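PDB 4F0Q: restriction endonuclease from Mycobacterium sp., which cleaves DNA that carries methylated cytosine, acting as a tetrameric modification-dependent restriction endonuclease with a magnesium site in its PD-(D/E)XK-type nuclease domain. Local coordinates for residues A[301-305]-A[333-337]; A[306-311]-A[417-421]; A[351-357]-A[381-387]; A[366-370]-A[391-395]. The contacts are given in a common frame with arbitrary orientation. Residue numbers count along the deposited sequence, not the author numbering.

Contact 1: A[301-305]-A[333-337]. With MG (magnesium ion), chain E.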
loop_
_atom_site.group_PDB
_atom_site.type_symbol
_atom_site.label_atom_id
_atom_site.label_comp_id
_atom_site.label_asym_id
_atom_site.label_seq_id
_atom_site.Cartn_x
_atom_site.Cartn_y
_atom_site.Cartn_z
ATOM N N GLU A 301 -13.123 -15.132 -12.027
ATOM C CA GLU A 301 -12.400 -13.872 -11.887
ATOM C C GLU A 301 -13.289 -12.793 -11.263
ATOM O O GLU A 301 -12.853 -12.049 -10.381
ATOM C CB GLU A 301 -11.843 -13.406 -13.236
ATOM C CG GLU A 301 -10.758 -14.310 -13.802
ATOM C CD GLU A 301 -10.270 -13.862 -15.166
ATOM O OE1 GLU A 301 -10.910 -12.974 -15.767
ATOM O OE2 GLU A 301 -9.244 -14.398 -15.638
ATOM N N LEU A 302 -14.537 -12.718 -11.720
ATOM C CA LEU A 302 -15.500 -11.769 -11.159
ATOM C C LEU A 302 -15.789 -12.084 -9.692
ATOM O O LEU A 302 -15.771 -11.190 -8.825
ATOM C CB LEU A 302 -16.800 -11.785 -11.966
ATOM C CG LEU A 302 -17.881 -10.797 -11.523
ATOM C CD1 LEU A 302 -17.363 -9.369 -11.595
ATOM C CD2 LEU A 302 -19.137 -10.957 -12.364
ATOM N N LEU A 303 -16.055 -13.360 -9.421
ATOM C CA LEU A 303 -16.272 -13.820 -8.054
ATOM C C LEU A 303 -15.081 -13.468 -7.173
ATOM O O LEU A 303 -15.249 -13.048 -6.033
ATOM C CB LEU A 303 -16.511 -15.330 -8.013
ATOM C CG LEU A 303 -16.621 -15.912 -6.601
ATOM C CD1 LEU A 303 -17.874 -15.406 -5.902
ATOM C CD2 LEU A 303 -16.583 -17.430 -6.617
ATOM N N ALA A 304 -13.878 -13.632 -7.713
ATOM C CA ALA A 304 -12.658 -13.334 -6.975
ATOM C C ALA A 304 -12.518 -11.840 -6.721
ATOM O O ALA A 304 -11.980 -11.433 -5.696
ATOM C CB ALA A 304 -11.445 -13.859 -7.715
ATOM N N SER A 305 -12.994 -11.026 -7.658
ATOM C CA SER A 305 -12.983 -9.578 -7.467
ATOM C C SER A 305 -13.919 -9.190 -6.324
ATOM O O SER A 305 -13.552 -8.399 -5.444
ATOM C CB SER A 305 -13.377 -8.851 -8.754
ATOM O OG SER A 305 -14.702 -9.169 -9.139
ATOM N N VAL A 333 -2.668 -10.272 -14.760
ATOM C CA VAL A 333 -3.652 -9.656 -13.878
ATOM C C VAL A 333 -5.069 -9.963 -14.352
ATOM O O VAL A 333 -5.387 -9.793 -15.528
ATOM C CB VAL A 333 -3.457 -8.131 -13.806
ATOM C CG1 VAL A 333 -4.464 -7.510 -12.851
ATOM C CG2 VAL A 333 -2.035 -7.802 -13.377
ATOM N N ASP A 334 -5.916 -10.412 -13.431
ATOM C CA ASP A 334 -7.279 -10.804 -13.770
ATOM C C ASP A 334 -8.309 -9.715 -13.473
ATOM O O ASP A 334 -9.341 -9.636 -14.138
ATOM C CB ASP A 334 -7.657 -12.104 -13.055
ATOM C CG ASP A 334 -6.894 -13.302 -13.586
ATOM O OD1 ASP A 334 -5.816 -13.103 -14.183
ATOM O OD2 ASP A 334 -7.370 -14.442 -13.408
ATOM N N PHE A 335 -8.032 -8.881 -12.476
ATOM C CA PHE A 335 -8.921 -7.763 -12.166
ATOM C C PHE A 335 -8.217 -6.606 -11.459
ATOM O O PHE A 335 -7.147 -6.773 -10.877
ATOM C CB PHE A 335 -10.148 -8.227 -11.369
ATOM C CG PHE A 335 -9.820 -8.872 -10.050
ATOM C CD1 PHE A 335 -9.627 -10.241 -9.963
ATOM C CD2 PHE A 335 -9.729 -8.113 -8.895
ATOM C CE1 PHE A 335 -9.335 -10.839 -8.751
ATOM C CE2 PHE A 335 -9.436 -8.705 -7.680
ATOM C CZ PHE A 335 -9.239 -10.070 -7.608
ATOM N N ILE A 336 -8.834 -5.431 -11.526
ATOM C CA ILE A 336 -8.278 -4.219 -10.940
ATOM C C ILE A 336 -9.272 -3.592 -9.968
ATOM O O ILE A 336 -10.472 -3.538 -10.244
ATOM C CB ILE A 336 -7.913 -3.189 -12.034
ATOM C CG1 ILE A 336 -6.859 -3.764 -12.981
ATOM C CG2 ILE A 336 -7.400 -1.896 -11.419
ATOM C CD1 ILE A 336 -5.527 -4.026 -12.319
ATOM N N GLY A 337 -8.763 -3.138 -8.825
ATOM C CA GLY A 337 -9.553 -2.414 -7.846
ATOM C C GLY A 337 -8.745 -1.274 -7.254
ATOM O O GLY A 337 -7.655 -0.967 -7.736
HETATM MG MG MG E . -6.201 -16.143 -13.378
HETATM O O HOH W 1 -8.113 -16.465 -14.138
HETATM O O HOH W 2 -5.796 -18.149 -13.776
HETATM O O HOH W 3 -5.213 -15.173 -14.972
#
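Phe335, Glu301 and Asp334 account for most of the surface buried where residues 301-305 of a helix meet residues 333-337 at the start of a strand. The ring of Phe335 lies against the helix backbone: Ser305 CA sits 3.7 Å from the ring centroid and almost on the ring normal, a CH-pi contact, and Ala304 CB approaches Phe335 CE1 at 3.8 Å. At the metal end, Asp334 OD2 binds the magnesium ion at 2.1 Å, consistent with Asp334 being the metal-binding aspartate of the PD-(D/E)XK motif. Glu301 brings a second carboxylate to this place, its OE2 only 2.9 Å from Asp334 OD2. Both atoms are acceptors, so the pair is no hydrogen bond; the positive charges of magnesium and of Arg326, salt-bridged to Asp334 OD1, probably offset the repulsion, and Glu301 OE1 is hydrogen-bonded to His298. A classic beta bulge places both Asp334 and Phe335 opposite Gly354 of the next strand, which lets these consecutive residues both point toward the helix. Helix and strand axes run nearly parallel, 21° apart and 9.2 Å at closest approach, with Leu324 of strand 319-324 beside Phe335 and helix 430-440 touching Leu302 and Leu303.

Contact 2: A[306-311]-A[417-421]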
loop_
_atom_site.group_PDB
_atom_site.type_symbol
_atom_site.label_atom_id
_atom_site.label_comp_id
_atom_site.label_asym_id
_atom_site.label_seq_id
_atom_site.Cartn_x
_atom_site.Cartn_y
_atom_site.Cartn_z
ATOM N N ARG A 306 -15.123 -9.755 -6.332
ATOM C CA ARG A 306 -16.085 -9.477 -5.266
ATOM C C ARG A 306 -15.584 -9.949 -3.899
ATOM O O ARG A 306 -15.704 -9.236 -2.898
ATOM C CB ARG A 306 -17.444 -10.106 -5.585
ATOM C CG ARG A 306 -18.138 -9.486 -6.787
ATOM C CD ARG A 306 -19.527 -10.062 -6.985
ATOM N NE ARG A 306 -20.213 -9.450 -8.119
ATOM C CZ ARG A 306 -21.445 -9.763 -8.506
ATOM N NH1 ARG A 306 -22.135 -10.685 -7.847
ATOM N NH2 ARG A 306 -21.989 -9.154 -9.550
ATOM N N VAL A 307 -15.019 -11.153 -3.872
ATOM C CA VAL A 307 -14.472 -11.736 -2.652
ATOM C C VAL A 307 -13.312 -10.900 -2.122
ATOM O O VAL A 307 -13.198 -10.679 -0.919
ATOM C CB VAL A 307 -14.009 -13.193 -2.881
ATOM C CG1 VAL A 307 -13.142 -13.679 -1.725
ATOM C CG2 VAL A 307 -15.208 -14.104 -3.068
ATOM N N ALA A 308 -12.461 -10.431 -3.028
ATOM C CA ALA A 308 -11.353 -9.560 -2.656
ATOM C C ALA A 308 -11.885 -8.276 -2.038
ATOM O O ALA A 308 -11.400 -7.832 -0.995
ATOM C CB ALA A 308 -10.488 -9.251 -3.866
ATOM N N ALA A 309 -12.890 -7.689 -2.685
ATOM C CA ALA A 309 -13.534 -6.485 -2.167
ATOM C C ALA A 309 -14.060 -6.701 -0.749
ATOM O O ALA A 309 -13.865 -5.862 0.136
ATOM C CB ALA A 309 -14.663 -6.051 -3.089
ATOM N N GLU A 310 -14.713 -7.841 -0.537
ATOM C CA GLU A 310 -15.264 -8.176 0.773
ATOM C C GLU A 310 -14.171 -8.334 1.833
ATOM O O GLU A 310 -14.281 -7.804 2.943
ATOM C CB GLU A 310 -16.108 -9.452 0.688
ATOM C CG GLU A 310 -16.751 -9.863 2.003
ATOM C CD GLU A 310 -17.810 -8.883 2.475
ATOM O OE1 GLU A 310 -18.399 -8.180 1.625
ATOM O OE2 GLU A 310 -18.052 -8.813 3.700
ATOM N N VAL A 311 -13.119 -9.064 1.478
ATOM C CA VAL A 311 -11.992 -9.299 2.373
ATOM C C VAL A 311 -11.331 -7.985 2.772
ATOM O O VAL A 311 -10.984 -7.782 3.935
ATOM C CB VAL A 311 -10.947 -10.239 1.729
ATOM C CG1 VAL A 311 -9.658 -10.251 2.531
ATOM C CG2 VAL A 311 -11.505 -11.648 1.600
ATOM N N THR A 417 -15.520 -16.549 3.155
ATOM C CA THR A 417 -15.948 -15.260 2.626
ATOM C C THR A 417 -17.184 -15.409 1.749
ATOM O O THR A 417 -18.149 -14.664 1.897
ATOM C CB THR A 417 -14.833 -14.585 1.805
ATOM O OG1 THR A 417 -13.639 -14.500 2.594
ATOM C CG2 THR A 417 -15.256 -13.190 1.374
ATOM N N VAL A 418 -17.147 -16.378 0.838
ATOM C CA VAL A 418 -18.268 -16.640 -0.058
ATOM C C VAL A 418 -19.527 -17.015 0.721
ATOM O O VAL A 418 -20.618 -16.528 0.424
ATOM C CB VAL A 418 -17.923 -17.745 -1.085
ATOM C CG1 VAL A 418 -19.183 -18.337 -1.691
ATOM C CG2 VAL A 418 -17.015 -17.191 -2.174
ATOM N N ARG A 419 -19.367 -17.869 1.728
ATOM C CA ARG A 419 -20.487 -18.253 2.582
ATOM C C ARG A 419 -21.083 -17.048 3.305
ATOM O O ARG A 419 -22.306 -16.903 3.383
ATOM C CB ARG A 419 -20.059 -19.324 3.587
ATOM C CG ARG A 419 -20.071 -20.736 3.026
ATOM C CD ARG A 419 -19.473 -21.727 4.007
ATOM N NE ARG A 419 -19.935 -21.494 5.372
ATOM C CZ ARG A 419 -21.057 -21.992 5.878
ATOM N NH1 ARG A 419 -21.842 -22.756 5.131
ATOM N NH2 ARG A 419 -21.396 -21.725 7.132
ATOM N N ARG A 420 -20.217 -16.182 3.825
ATOM C CA ARG A 420 -20.669 -14.963 4.492
ATOM C C ARG A 420 -21.450 -14.061 3.534
ATOM O O ARG A 420 -22.536 -13.584 3.865
ATOM C CB ARG A 420 -19.482 -14.197 5.080
ATOM C CG ARG A 420 -19.875 -13.065 6.018
ATOM C CD ARG A 420 -18.680 -12.193 6.386
ATOM N NE ARG A 420 -17.526 -12.982 6.808
ATOM C CZ ARG A 420 -16.404 -13.098 6.104
ATOM N NH1 ARG A 420 -16.278 -12.469 4.945
ATOM N NH2 ARG A 420 -15.404 -13.840 6.562
ATOM N N MET A 421 -20.887 -13.840 2.349
ATOM C CA MET A 421 -21.512 -13.013 1.318
ATOM C C MET A 421 -22.892 -13.536 0.943
ATOM O O MET A 421 -23.867 -12.785 0.894
ATOM C CB MET A 421 -20.634 -12.978 0.064
ATOM C CG MET A 421 -19.311 -12.250 0.232
ATOM S SD MET A 421 -18.143 -12.622 -1.094
ATOM C CE MET A 421 -19.087 -12.144 -2.538
#
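Apolar contacts dominate the crossing of residues 306-311 over residues 417-421. Val307 is central to them: its CG1 lies 3.8 Å from Thr417 CG2, while its CG2 reaches Val418 CG2 at 3.7 Å and Met421 SD at 3.8 Å. Met421 reaches further, its CE 4.0 Å from Arg306 CB and its CG 3.9 Å from Glu310 CG. Thr417 turns its methyl to Glu310, CG2 to CG 3.7 Å, and its OG1 packs on Val311 CG2 at 3.7 Å while donating or accepting nothing across the interface; that hydroxyl is hydrogen-bonded to the carbonyl of Thr413 in its own helix. The segments 306-311 and 417-421, parts of helices 297-314 and 411-425 in the nuclease part of the chain, cross at 86° with their axes 10.2 Å apart at closest approach, so the contact stays compact. Among the charged groups, Glu310 is in the middle of the contact: its aliphatic part packs on Thr417 and Met421, while its carboxylate lies near Arg420. Glu310 OE2 and Arg420 NH1 are 4.3 Å apart, too far for a salt bridge, and Glu310 pairs instead with Arg313; Arg306 leads its guanidinium away to Glu440 and Ser436 of helix 430-440. The second subunit closes in here as well, its Leu254 packing on Arg306 and Met421 and its Arg253 on Glu310.

Contact 3: A[351-357]-A[381-387]. With MG (magnesium ion), chain E.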
loop_
_atom_site.group_PDB
_atom_site.type_symbol
_atom_site.label_atom_id
_atom_site.label_comp_id
_atom_site.label_asym_id
_atom_site.label_seq_id
_atom_site.Cartn_x
_atom_site.Cartn_y
_atom_site.Cartn_z
ATOM N N VAL A 351 -3.555 1.217 -5.953
ATOM C CA VAL A 351 -4.125 0.348 -6.973
ATOM C C VAL A 351 -3.989 -1.123 -6.591
ATOM O O VAL A 351 -2.916 -1.578 -6.186
ATOM C CB VAL A 351 -3.468 0.591 -8.345
ATOM C CG1 VAL A 351 -4.133 -0.257 -9.418
ATOM C CG2 VAL A 351 -3.543 2.064 -8.708
ATOM N N VAL A 352 -5.089 -1.857 -6.716
ATOM C CA VAL A 352 -5.107 -3.273 -6.379
ATOM C C VAL A 352 -5.120 -4.137 -7.634
ATOM O O VAL A 352 -6.040 -4.059 -8.447
ATOM C CB VAL A 352 -6.330 -3.628 -5.513
ATOM C CG1 VAL A 352 -6.327 -5.110 -5.174
ATOM C CG2 VAL A 352 -6.347 -2.786 -4.248
ATOM N N LEU A 353 -4.088 -4.957 -7.788
ATOM C CA LEU A 353 -4.013 -5.894 -8.899
ATOM C C LEU A 353 -4.462 -7.273 -8.436
ATOM O O LEU A 353 -3.903 -7.838 -7.495
ATOM C CB LEU A 353 -2.593 -5.954 -9.468
ATOM C CG LEU A 353 -2.229 -4.955 -10.572
ATOM C CD1 LEU A 353 -2.398 -3.516 -10.108
ATOM C CD2 LEU A 353 -0.808 -5.195 -11.059
ATOM N N GLY A 354 -5.479 -7.810 -9.097
ATOM C CA GLY A 354 -6.036 -9.090 -8.710
ATOM C C GLY A 354 -5.680 -10.221 -9.652
ATOM O O GLY A 354 -5.519 -10.020 -10.854
ATOM N N GLN A 355 -5.555 -11.417 -9.090
ATOM C CA GLN A 355 -5.314 -12.624 -9.870
ATOM C C GLN A 355 -6.149 -13.767 -9.314
ATOM O O GLN A 355 -6.194 -13.974 -8.106
ATOM C CB GLN A 355 -3.835 -13.001 -9.834
ATOM C CG GLN A 355 -3.543 -14.401 -10.351
ATOM C CD GLN A 355 -3.930 -14.581 -11.803
ATOM O OE1 GLN A 355 -4.597 -15.551 -12.164
ATOM N NE2 GLN A 355 -3.509 -13.646 -12.648
ATOM N N ALA A 356 -6.810 -14.505 -10.198
ATOM C CA ALA A 356 -7.671 -15.602 -9.779
ATOM C C ALA A 356 -7.305 -16.900 -10.487
ATOM O O ALA A 356 -7.156 -16.927 -11.710
ATOM C CB ALA A 356 -9.123 -15.254 -10.045
ATOM N N LYS A 357 -7.163 -17.976 -9.721
ATOM C CA LYS A 357 -6.870 -19.275 -10.319
ATOM C C LYS A 357 -7.637 -20.413 -9.655
ATOM O O LYS A 357 -7.388 -20.756 -8.500
ATOM C CB LYS A 357 -5.367 -19.563 -10.306
ATOM C CG LYS A 357 -4.977 -20.754 -11.164
ATOM C CD LYS A 357 -3.477 -20.837 -11.372
ATOM C CE LYS A 357 -3.130 -21.958 -12.338
ATOM N NZ LYS A 357 -1.672 -22.018 -12.625
ATOM N N TRP A 381 1.173 0.193 -5.162
ATOM C CA TRP A 381 0.275 -0.851 -5.635
ATOM C C TRP A 381 0.339 -2.058 -4.713
ATOM O O TRP A 381 1.392 -2.369 -4.157
ATOM C CB TRP A 381 0.643 -1.285 -7.056
ATOM C CG TRP A 381 0.330 -0.278 -8.118
ATOM C CD1 TRP A 381 -0.017 1.029 -7.937
ATOM C CD2 TRP A 381 0.329 -0.500 -9.532
ATOM N NE1 TRP A 381 -0.229 1.635 -9.151
ATOM C CE2 TRP A 381 -0.025 0.716 -10.148
ATOM C CE3 TRP A 381 0.594 -1.611 -10.339
ATOM C CZ2 TRP A 381 -0.120 0.854 -11.530
ATOM C CZ3 TRP A 381 0.500 -1.473 -11.712
ATOM C CH2 TRP A 381 0.146 -0.250 -12.293
ATOM N N ILE A 382 -0.792 -2.735 -4.547
ATOM C CA ILE A 382 -0.817 -3.997 -3.820
ATOM C C ILE A 382 -1.457 -5.071 -4.686
ATOM O O ILE A 382 -2.139 -4.764 -5.662
ATOM C CB ILE A 382 -1.587 -3.892 -2.489
ATOM C CG1 ILE A 382 -3.071 -3.628 -2.749
ATOM C CG2 ILE A 382 -0.983 -2.811 -1.602
ATOM C CD1 ILE A 382 -3.942 -3.805 -1.528
ATOM N N GLY A 383 -1.234 -6.329 -4.331
ATOM C CA GLY A 383 -1.791 -7.432 -5.090
ATOM C C GLY A 383 -2.736 -8.281 -4.266
ATOM O O GLY A 383 -2.808 -8.136 -3.046
ATOM N N VAL A 384 -3.470 -9.161 -4.937
ATOM C CA VAL A 384 -4.327 -10.124 -4.254
ATOM C C VAL A 384 -4.506 -11.382 -5.106
ATOM O O VAL A 384 -4.847 -11.306 -6.285
ATOM C CB VAL A 384 -5.696 -9.511 -3.865
ATOM C CG1 VAL A 384 -6.351 -8.832 -5.059
ATOM C CG2 VAL A 384 -6.610 -10.572 -3.266
ATOM N N TYR A 385 -4.254 -12.540 -4.505
ATOM C CA TYR A 385 -4.327 -13.805 -5.226
ATOM C C TYR A 385 -5.409 -14.704 -4.636
ATOM O O TYR A 385 -5.287 -15.184 -3.510
ATOM C CB TYR A 385 -2.968 -14.510 -5.203
ATOM C CG TYR A 385 -2.707 -15.417 -6.388
ATOM C CD1 TYR A 385 -3.648 -16.353 -6.801
ATOM C CD2 TYR A 385 -1.516 -15.332 -7.100
ATOM C CE1 TYR A 385 -3.408 -17.181 -7.882
ATOM C CE2 TYR A 385 -1.268 -16.156 -8.183
ATOM C CZ TYR A 385 -2.217 -17.077 -8.569
ATOM O OH TYR A 385 -1.974 -17.896 -9.646
ATOM N N VAL A 386 -6.467 -14.925 -5.408
ATOM C CA VAL A 386 -7.583 -15.760 -4.985
ATOM C C VAL A 386 -7.545 -17.120 -5.679
ATOM O O VAL A 386 -7.519 -17.208 -6.913
ATOM C CB VAL A 386 -8.933 -15.079 -5.273
ATOM C CG1 VAL A 386 -10.083 -15.952 -4.793
ATOM C CG2 VAL A 386 -8.986 -13.711 -4.615
ATOM N N THR A 387 -7.537 -18.179 -4.877
ATOM C CA THR A 387 -7.491 -19.534 -5.411
ATOM C C THR A 387 -8.316 -20.493 -4.559
ATOM O O THR A 387 -8.518 -20.265 -3.365
ATOM C CB THR A 387 -6.037 -20.048 -5.523
ATOM O OG1 THR A 387 -6.034 -21.394 -6.016
ATOM C CG2 THR A 387 -5.343 -20.001 -4.169
HETATM MG MG MG E . -6.201 -16.143 -13.378
HETATM O O HOH W 1 -8.113 -16.465 -14.138
HETATM O O HOH W 2 -5.796 -18.149 -13.776
HETATM O O HOH W 3 -5.213 -15.173 -14.972
#
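Two ligands of the magnesium ion come from the strand 351-357: Gln355 OE1 and Ala356 O, each 2.1 Å from the metal, with Asp334 and three waters completing six ligands. Beside them, six backbone hydrogen bonds of 2.9 Å join this strand to 381-387 in parallel register, running from Ile382 N to Val351 O through to Lys357 N to Val386 O; Thr387 OG1 adds a bond to Lys357 O, also 2.9 Å. The pair comprises the central strand and its parallel neighbour, both inside the mixed five-stranded sheet of the PD-(D/E)XK fold, and helix 367-374 makes the crossover between them. On one face Gln355 CG lies over the Tyr385 ring, 3.6 Å from its centroid, Val351 CB sits likewise over the five-membered ring of Trp381, and Leu353 CD1 meets Trp381 CE3 at 3.6 Å. The face of Val352, Ile382, Val384 and Val386 is apolar, with Val352 CG1 3.7 Å from Val384 CG1, and helix 297-314 packs there through Ala304 and Phe312.

Contact 4: A[366-370]-A[391-395]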
loop_
_atom_site.group_PDB
_atom_site.type_symbol
_atom_site.label_atom_id
_atom_site.label_comp_id
_atom_site.label_asym_id
_atom_site.label_seq_id
_atom_site.Cartn_x
_atom_site.Cartn_y
_atom_site.Cartn_z
ATOM N N SER A 366 2.318 -22.216 -7.215
ATOM C CA SER A 366 3.774 -22.119 -7.229
ATOM C C SER A 366 4.258 -20.686 -6.998
ATOM O O SER A 366 3.505 -19.736 -7.203
ATOM C CB SER A 366 4.312 -22.642 -8.563
ATOM O OG SER A 366 4.020 -21.741 -9.614
ATOM N N PRO A 367 5.522 -20.529 -6.559
ATOM C CA PRO A 367 6.122 -19.199 -6.393
ATOM C C PRO A 367 6.187 -18.401 -7.697
ATOM O O PRO A 367 6.118 -17.171 -7.664
ATOM C CB PRO A 367 7.538 -19.511 -5.885
ATOM C CG PRO A 367 7.762 -20.958 -6.194
ATOM C CD PRO A 367 6.420 -21.592 -6.078
ATOM N N GLU A 368 6.321 -19.092 -8.825
ATOM C CA GLU A 368 6.329 -18.427 -10.125
ATOM C C GLU A 368 4.981 -17.765 -10.393
ATOM O O GLU A 368 4.915 -16.630 -10.872
ATOM C CB GLU A 368 6.652 -19.420 -11.245
ATOM C CG GLU A 368 8.051 -20.015 -11.184
ATOM C CD GLU A 368 8.070 -21.403 -10.578
ATOM O OE1 GLU A 368 6.990 -21.903 -10.204
ATOM O OE2 GLU A 368 9.165 -21.997 -10.480
ATOM N N GLN A 369 3.912 -18.485 -10.070
ATOM C CA GLN A 369 2.554 -18.016 -10.313
ATOM C C GLN A 369 2.209 -16.754 -9.524
ATOM O O GLN A 369 1.509 -15.876 -10.028
ATOM C CB GLN A 369 1.547 -19.133 -10.025
ATOM C CG GLN A 369 1.589 -20.263 -11.044
ATOM C CD GLN A 369 0.935 -21.537 -10.545
ATOM O OE1 GLN A 369 0.423 -21.590 -9.430
ATOM N NE2 GLN A 369 0.954 -22.575 -11.373
ATOM N N VAL A 370 2.702 -16.657 -8.292
ATOM C CA VAL A 370 2.484 -15.451 -7.498
ATOM C C VAL A 370 3.437 -14.341 -7.941
ATOM O O VAL A 370 3.062 -13.165 -7.991
ATOM C CB VAL A 370 2.697 -15.726 -5.994
ATOM C CG1 VAL A 370 2.431 -14.472 -5.176
ATOM C CG2 VAL A 370 1.805 -16.867 -5.532
ATOM N N PHE A 391 -1.382 -22.086 -1.318
ATOM C CA PHE A 391 -0.111 -21.583 -1.819
ATOM C C PHE A 391 1.021 -22.434 -1.260
ATOM O O PHE A 391 1.025 -22.771 -0.076
ATOM C CB PHE A 391 0.085 -20.114 -1.432
ATOM C CG PHE A 391 -0.983 -19.200 -1.963
ATOM C CD1 PHE A 391 -0.906 -18.695 -3.251
ATOM C CD2 PHE A 391 -2.064 -18.843 -1.173
ATOM C CE1 PHE A 391 -1.887 -17.854 -3.742
ATOM C CE2 PHE A 391 -3.049 -18.002 -1.660
ATOM C CZ PHE A 391 -2.959 -17.508 -2.946
ATOM N N SER A 392 1.973 -22.787 -2.118
ATOM C CA SER A 392 3.094 -23.631 -1.721
ATOM C C SER A 392 3.932 -22.967 -0.637
ATOM O O SER A 392 3.889 -21.749 -0.467
ATOM C CB SER A 392 3.969 -23.967 -2.929
ATOM O OG SER A 392 4.529 -22.795 -3.493
ATOM N N ARG A 393 4.691 -23.777 0.095
ATOM C CA ARG A 393 5.516 -23.267 1.180
ATOM C C ARG A 393 6.578 -22.309 0.655
ATOM O O ARG A 393 6.845 -21.270 1.261
ATOM C CB ARG A 393 6.176 -24.416 1.943
ATOM C CG ARG A 393 6.876 -23.971 3.212
ATOM C CD ARG A 393 7.410 -25.144 4.011
ATOM N NE ARG A 393 7.747 -24.744 5.374
ATOM C CZ ARG A 393 8.909 -24.209 5.733
ATOM N NH1 ARG A 393 9.857 -24.008 4.828
ATOM N NH2 ARG A 393 9.123 -23.875 6.999
ATOM N N GLN A 394 7.172 -22.660 -0.481
ATOM C CA GLN A 394 8.225 -21.849 -1.076
ATOM C C GLN A 394 7.698 -20.489 -1.526
ATOM O O GLN A 394 8.394 -19.479 -1.417
ATOM C CB GLN A 394 8.872 -22.586 -2.251
ATOM C CG GLN A 394 10.121 -21.908 -2.791
ATOM C CD GLN A 394 11.202 -21.748 -1.738
ATOM O OE1 GLN A 394 11.341 -22.579 -0.840
ATOM N NE2 GLN A 394 11.973 -20.672 -1.842
ATOM N N ALA A 395 6.465 -20.469 -2.023
ATOM C CA ALA A 395 5.825 -19.225 -2.435
ATOM C C ALA A 395 5.695 -18.273 -1.251
ATOM O O ALA A 395 6.105 -17.113 -1.325
ATOM C CB ALA A 395 4.459 -19.508 -3.041
#
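Two helix N-termini meet here, each opened by a capping serine: Ser366 before helix 367-374 and Ser392 before helix 393-401. Ser366 and Gln369 form a capping box, in which Gln369 N donates to Ser366 OG at 3.3 Å and Ser366 N donates to Gln369 OE1 at 3.0 Å. Ser392 OG accepts a weaker bond from Ala395 N at 3.4 Å and is also hydrogen-bonded to the carbonyl of Val365, which ties the second cap to the residue just ahead of the first. Between the caps Pro367 fills the gap. Its CD lies 3.4 Å from Ser392 OG, its CA 3.8 Å from Ala395 CB, and its CG 4.2 Å from Gln394 CG. Deeper in, Val370 CG2 touches Phe391 CD1 at 4.0 Å, and the Phe391 ring stacks edge-to-face on Tyr385 of strand 381-387. Outward, Arg372 of the third subunit packs on Pro367 and Gln394 and forms a salt bridge with Glu368. No hydrogen bond joins the two segments directly: the two serine hydroxyls serve as helix caps, and apolar contacts of Pro367 and Val370 with Ala395 and Phe391 join the segments, while Ser392 is tied to Val365 next to them.

Overall arrangement
Contacts 1 and 3 share the magnesium ion, and their strands are sheet neighbours, linked by the backbone bonds of Asp334 and Phe335 with Gly354. Contact 3 joins two neighbouring strands inside the sheet through backbone hydrogen bonds, whereas contacts 1 and 2 use successive parts of helix 297-314 and have no hydrogen bond across them; contact 1 sets acidic groups by the metal, contact 2 is mainly apolar. Ala308 bridges these layers, touching both Phe335 and Val384. Contacts 1 to 3 are buried, while contact 4 is partly buried and lies beyond strand 381-387, reached through Tyr385. Contacts 2 and 3 meet the second subunit, contact 4 the third, and contact 1 none.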